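Local atomic coordinates of tRNA (cytosine(38)-C(5))-methyltransferase (Schizosaccharomyces pombe, PDB entry 6FDF), a protein that methylates carbon 5 of cytosine 38 in the anticodon loop of tRNA(Asp), using S-adenosyl-L-methionine as the methyl donor. Residues A[301-305]-A[306-310]; A[323-326]-A[327-331]. All blocks are in the same frame, centred on the assembly; numbering follows the deposited sequence. Where two conformers were deposited one is given.

Contact 1: A[301-305]-A[306-310]; sequences SNVTE and KCMYR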
loop_
_atom_site.group_PDB
_atom_site.type_symbol
_atom_site.label_atom_id
_atom_site.label_comp_id
_atom_site.label_asym_id
_atom_site.label_seq_id
_atom_site.Cartn_x
_atom_site.Cartn_y
_atom_site.Cartn_z
ATOM N N SER A 301 14.076 -0.460 16.714
ATOM C CA SER A 301 12.830 0.051 17.264
ATOM C C SER A 301 12.236 -0.973 18.224
ATOM O O SER A 301 12.745 -2.086 18.377
ATOM C CB SER A 301 11.834 0.375 16.147
ATOM O OG SER A 301 11.329 -0.822 15.582
ATOM N N ASN A 302 11.138 -0.585 18.868
ATOM C CA ASN A 302 10.330 -1.497 19.663
ATOM C C ASN A 302 9.308 -2.259 18.825
ATOM O O ASN A 302 8.468 -2.972 19.387
ATOM C CB ASN A 302 9.623 -0.730 20.786
ATOM C CG ASN A 302 10.597 -0.032 21.722
ATOM O OD1 ASN A 302 11.659 -0.566 22.041
ATOM N ND2 ASN A 302 10.239 1.168 22.166
ATOM N N VAL A 303 9.363 -2.133 17.503
ATOM C CA VAL A 303 8.402 -2.783 16.618
ATOM C C VAL A 303 8.976 -4.120 16.165
ATOM O O VAL A 303 10.021 -4.166 15.507
ATOM C CB VAL A 303 8.067 -1.893 15.413
ATOM C CG1 VAL A 303 7.035 -2.576 14.523
ATOM C CG2 VAL A 303 7.567 -0.528 15.877
ATOM N N THR A 304 8.294 -5.208 16.517
ATOM C CA THR A 304 8.749 -6.551 16.193
ATOM C C THR A 304 8.409 -6.909 14.747
ATOM O O THR A 304 7.555 -6.288 14.110
ATOM C CB THR A 304 8.109 -7.581 17.123
ATOM O OG1 THR A 304 6.706 -7.661 16.833
ATOM C CG2 THR A 304 8.290 -7.173 18.571
ATOM N N GLU A 305 9.084 -7.944 14.240
ATOM C CA GLU A 305 8.790 -8.429 12.894
ATOM C C GLU A 305 7.329 -8.841 12.767
ATOM O O GLU A 305 6.711 -8.654 11.713
ATOM C CB GLU A 305 9.700 -9.603 12.541
ATOM C CG GLU A 305 9.585 -10.010 11.087
ATOM C CD GLU A 305 10.556 -11.092 10.688
ATOM O OE1 GLU A 305 11.051 -11.814 11.579
ATOM O OE2 GLU A 305 10.820 -11.230 9.477
ATOM N N LYS A 306 6.766 -9.412 13.832
ATOM C CA LYS A 306 5.351 -9.766 13.827
ATOM C C LYS A 306 4.478 -8.541 13.584
ATOM O O LYS A 306 3.501 -8.604 12.825
ATOM C CB LYS A 306 4.994 -10.439 15.153
ATOM C CG LYS A 306 3.658 -11.146 15.180
ATOM C CD LYS A 306 3.605 -12.121 16.349
ATOM C CE LYS A 306 4.814 -13.051 16.334
ATOM N NZ LYS A 306 4.875 -13.935 17.529
ATOM N N CYS A 307 4.817 -7.412 14.210
ATOM C CA CYS A 307 4.059 -6.191 13.972
ATOM C C CYS A 307 4.345 -5.614 12.589
ATOM O O CYS A 307 3.465 -4.985 11.989
ATOM C CB CYS A 307 4.373 -5.169 15.062
ATOM S SG CYS A 307 3.737 -5.643 16.687
ATOM N N MET A 308 5.553 -5.829 12.064
ATOM C CA MET A 308 5.870 -5.343 10.721
ATOM C C MET A 308 4.995 -6.009 9.664
ATOM O O MET A 308 4.591 -5.358 8.696
ATOM C CB MET A 308 7.348 -5.567 10.400
ATOM C CG MET A 308 8.286 -4.537 11.009
ATOM S SD MET A 308 7.908 -2.827 10.552
ATOM C CE MET A 308 8.088 -2.859 8.778
ATOM N N TYR A 309 4.720 -7.313 9.809
ATOM C CA TYR A 309 3.800 -7.961 8.875
ATOM C C TYR A 309 2.461 -7.237 8.841
ATOM O O TYR A 309 1.853 -7.087 7.777
ATOM C CB TYR A 309 3.564 -9.422 9.258
ATOM C CG TYR A 309 4.660 -10.417 8.962
ATOM C CD1 TYR A 309 5.006 -10.733 7.654
ATOM C CD2 TYR A 309 5.297 -11.102 9.991
ATOM C CE1 TYR A 309 5.981 -11.671 7.378
ATOM C CE2 TYR A 309 6.276 -12.045 9.726
ATOM C CZ TYR A 309 6.612 -12.327 8.417
ATOM O OH TYR A 309 7.576 -13.272 8.139
ATOM N N ARG A 310 1.984 -6.783 10.003
ATOM C CA ARG A 310 0.689 -6.113 10.037
ATOM C C ARG A 310 0.758 -4.757 9.356
ATOM O O ARG A 310 -0.172 -4.369 8.637
ATOM C CB ARG A 310 0.214 -5.972 11.482
ATOM C CG ARG A 310 0.182 -7.295 12.216
ATOM C CD ARG A 310 -0.370 -7.153 13.626
ATOM N NE ARG A 310 -0.352 -8.440 14.321
ATOM C CZ ARG A 310 0.289 -8.667 15.463
ATOM N NH1 ARG A 310 0.938 -7.684 16.072
ATOM N NH2 ARG A 310 0.252 -9.873 16.015
#
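With chi1 of 68°, T304 sets OG1 between its own backbone N and carbonyl carbon, turned toward the first turn of the helix, where it accepts the N-H of C307 at 3.2 Å from OG1 to N. This makes T304 the N-cap of helix 305-313: its hydroxyl takes up a backbone N-H that has no helical carbonyl before it. The carbonyl of the same residue receives the next donor, M308 N lying 2.9 Å from T304 O and in the carbonyl plane. The N-H that follows, that of Y309, goes to E305 O.

E305 extends with CG anti to the backbone N (chi1 -171°) and slants across the tyrosine, its carboxylate plane only 7° from the ring plane. E305 CG meets the ring at Y309 CE2, 4.1 Å away, and the ring also lies against the helix backbone, with CD2 3.3 Å from E305 O. The polar ends have partners outside the segment: E305 OE2 bonds to Y215 OH and A283 N, and Y309 OH to F281 O. With an alanine at Y309, F281 O would probably lose its hydroxyl partner and E305 CG the ring it meets.

Next to the cap, V303 CG1 packs 3.8 Å from C307 CB and reaches M308 SD at 4.1 Å, the two side chains V303 and M308 crossing at about a right angle. Just upstream, S301 OG accepts from V303 N in an ST turn. V303 also rests on I49 and C307 on Q45, both of helix 44-54, while M308 touches W298 and Y309 packs on T247, joining the start of helix 305-313 to helix 44-54 and to surrounding loops.

Contact 2: A[323-326]-A[327-331]; sequences YLIS and LLLEP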
loop_
_atom_site.group_PDB
_atom_site.type_symbol
_atom_site.label_atom_id
_atom_site.label_comp_id
_atom_site.label_asym_id
_atom_site.label_seq_id
_atom_site.Cartn_x
_atom_site.Cartn_y
_atom_site.Cartn_z
ATOM N N TYR A 323 5.294 5.423 -10.055
ATOM C CA TYR A 323 4.894 5.718 -11.427
ATOM C C TYR A 323 3.702 6.670 -11.471
ATOM O O TYR A 323 3.673 7.598 -12.289
ATOM C CB TYR A 323 4.546 4.427 -12.169
ATOM C CG TYR A 323 5.633 3.389 -12.261
ATOM C CD1 TYR A 323 6.966 3.747 -12.398
ATOM C CD2 TYR A 323 5.316 2.039 -12.220
ATOM C CE1 TYR A 323 7.958 2.777 -12.499
ATOM C CE2 TYR A 323 6.291 1.070 -12.312
ATOM C CZ TYR A 323 7.609 1.440 -12.448
ATOM O OH TYR A 323 8.575 0.461 -12.541
ATOM N N LEU A 324 2.691 6.435 -10.626
ATOM C CA LEU A 324 1.516 7.303 -10.625
ATOM C C LEU A 324 1.866 8.710 -10.163
ATOM O O LEU A 324 1.317 9.691 -10.679
ATOM C CB LEU A 324 0.424 6.710 -9.735
ATOM C CG LEU A 324 -0.200 5.421 -10.269
ATOM C CD1 LEU A 324 -0.886 4.681 -9.152
ATOM C CD2 LEU A 324 -1.167 5.700 -11.419
ATOM N N ILE A 325 2.769 8.831 -9.188
ATOM C CA ILE A 325 3.206 10.155 -8.749
ATOM C C ILE A 325 3.874 10.898 -9.899
ATOM O O ILE A 325 3.623 12.088 -10.116
ATOM C CB ILE A 325 4.134 10.035 -7.527
ATOM C CG1 ILE A 325 3.314 9.740 -6.272
ATOM C CG2 ILE A 325 4.954 11.312 -7.334
ATOM C CD1 ILE A 325 4.162 9.394 -5.063
ATOM N N SER A 326 4.749 10.210 -10.639
ATOM C CA SER A 326 5.403 10.815 -11.796
ATOM C C SER A 326 4.381 11.331 -12.802
ATOM O O SER A 326 4.502 12.452 -13.314
ATOM C CB SER A 326 6.326 9.794 -12.458
ATOM O OG SER A 326 7.370 9.421 -11.581
ATOM N N LEU A 327 3.372 10.514 -13.104
ATOM C CA LEU A 327 2.299 10.941 -13.998
ATOM C C LEU A 327 1.550 12.138 -13.427
ATOM O O LEU A 327 1.331 13.138 -14.118
ATOM C CB LEU A 327 1.337 9.782 -14.245
ATOM C CG LEU A 327 0.131 10.109 -15.123
ATOM C CD1 LEU A 327 0.595 10.508 -16.519
ATOM C CD2 LEU A 327 -0.818 8.928 -15.183
ATOM N N LEU A 328 1.145 12.046 -12.161
ATOM C CA LEU A 328 0.318 13.087 -11.558
ATOM C C LEU A 328 0.982 14.457 -11.636
ATOM O O LEU A 328 0.327 15.455 -11.967
ATOM C CB LEU A 328 0.022 12.718 -10.105
ATOM C CG LEU A 328 -0.826 13.677 -9.271
ATOM C CD1 LEU A 328 -2.193 13.879 -9.903
ATOM C CD2 LEU A 328 -0.961 13.158 -7.829
ATOM N N LEU A 329 2.273 14.528 -11.326
ATOM C CA LEU A 329 2.956 15.802 -11.153
ATOM C C LEU A 329 3.629 16.316 -12.425
ATOM O O LEU A 329 4.414 17.266 -12.341
ATOM C CB LEU A 329 3.997 15.685 -10.036
ATOM C CG LEU A 329 3.447 15.240 -8.680
ATOM C CD1 LEU A 329 4.592 15.031 -7.711
ATOM C CD2 LEU A 329 2.453 16.266 -8.153
ATOM N N GLU A 330 3.357 15.719 -13.587
ATOM C CA GLU A 330 3.970 16.198 -14.828
ATOM C C GLU A 330 3.784 17.692 -15.085
ATOM O O GLU A 330 4.754 18.329 -15.530
ATOM C CB GLU A 330 3.460 15.387 -16.030
ATOM C CG GLU A 330 3.981 13.959 -16.039
ATOM C CD GLU A 330 3.690 13.216 -17.327
ATOM O OE1 GLU A 330 2.814 13.653 -18.100
ATOM O OE2 GLU A 330 4.350 12.185 -17.567
ATOM N N PRO A 331 2.612 18.307 -14.861
ATOM C CA PRO A 331 2.481 19.745 -15.159
ATOM C C PRO A 331 3.399 20.633 -14.335
ATOM O O PRO A 331 3.487 21.834 -14.629
ATOM C CB PRO A 331 1.007 20.043 -14.846
ATOM C CG PRO A 331 0.325 18.730 -14.987
ATOM C CD PRO A 331 1.314 17.737 -14.450
#
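Three successive main-chain hydrogen bonds tie residues 323-325 to 327-329 as helix 318-328 ends: L327 N to Y323 O, L328 N to L324 O and L329 N to I325 O. The middle one is the shortest, 2.8 Å from L328 N to L324 O. All three donors stand about 21° out of the plane of the carbonyl they use. Beyond them the helical pattern gives way, L329 being the first residue to leave helical backbone angles, and E330 N makes a weak bond back to L327 O as the chain passes into a 3-10 segment.

Apolar contact comes chiefly from I325 and L329, whose side chains lie alongside and point the same way. I325 holds CG2 anti to its own N, which carries this methyl along the helix to 3.8 Å from L329 CD1. L329 CG is also 3.5 Å from I325 O, and L328 CB is 3.3 Å from L324 O.

The helix packs against the central sheet of the Rossmann-like class I methyltransferase fold. I325 and L328 rest on L123 and L329 on Y121, both of strand 121-127, while L324 and L328 reach Y170 and L172 of the neighbouring antiparallel strand 168-175; I325 further meets A26 and L27 of helix 22-29.

Polar groups at the helix end are met from within and from the sheet. S326 OG, beside its own backbone N (chi1 -64°), bonds to S322 O one turn back. The methylene CG of E330 comes 3.2 Å from S326 O. R174 of strand 168-175 donates through NH1 to L327 O and through NE to L328 O, gripping two carbonyls of the final turn with one guanidinium.

Contact 1 closes before contact 2 opens, and the two helices that carry them, 305-313 and 318-328, are consecutive in the chain. The centres of the two contacts are nevertheless 32 Å apart, on opposite sides of the chain's centre, with nearest atoms about 19 Å from one another and no touch. One marks the beginning of a helix and the other the end of the next. Both belong to the C5-methyltransferase family domain. They lie at similar distances from the bound S-adenosyl-L-homocysteine, about 9 Å from the side chain of M308 and about 10 Å from that of I325, residues 301-310 beside helix 44-54 and residues 323-331 on the seven-stranded sheet, against strands 121-127 and 168-175.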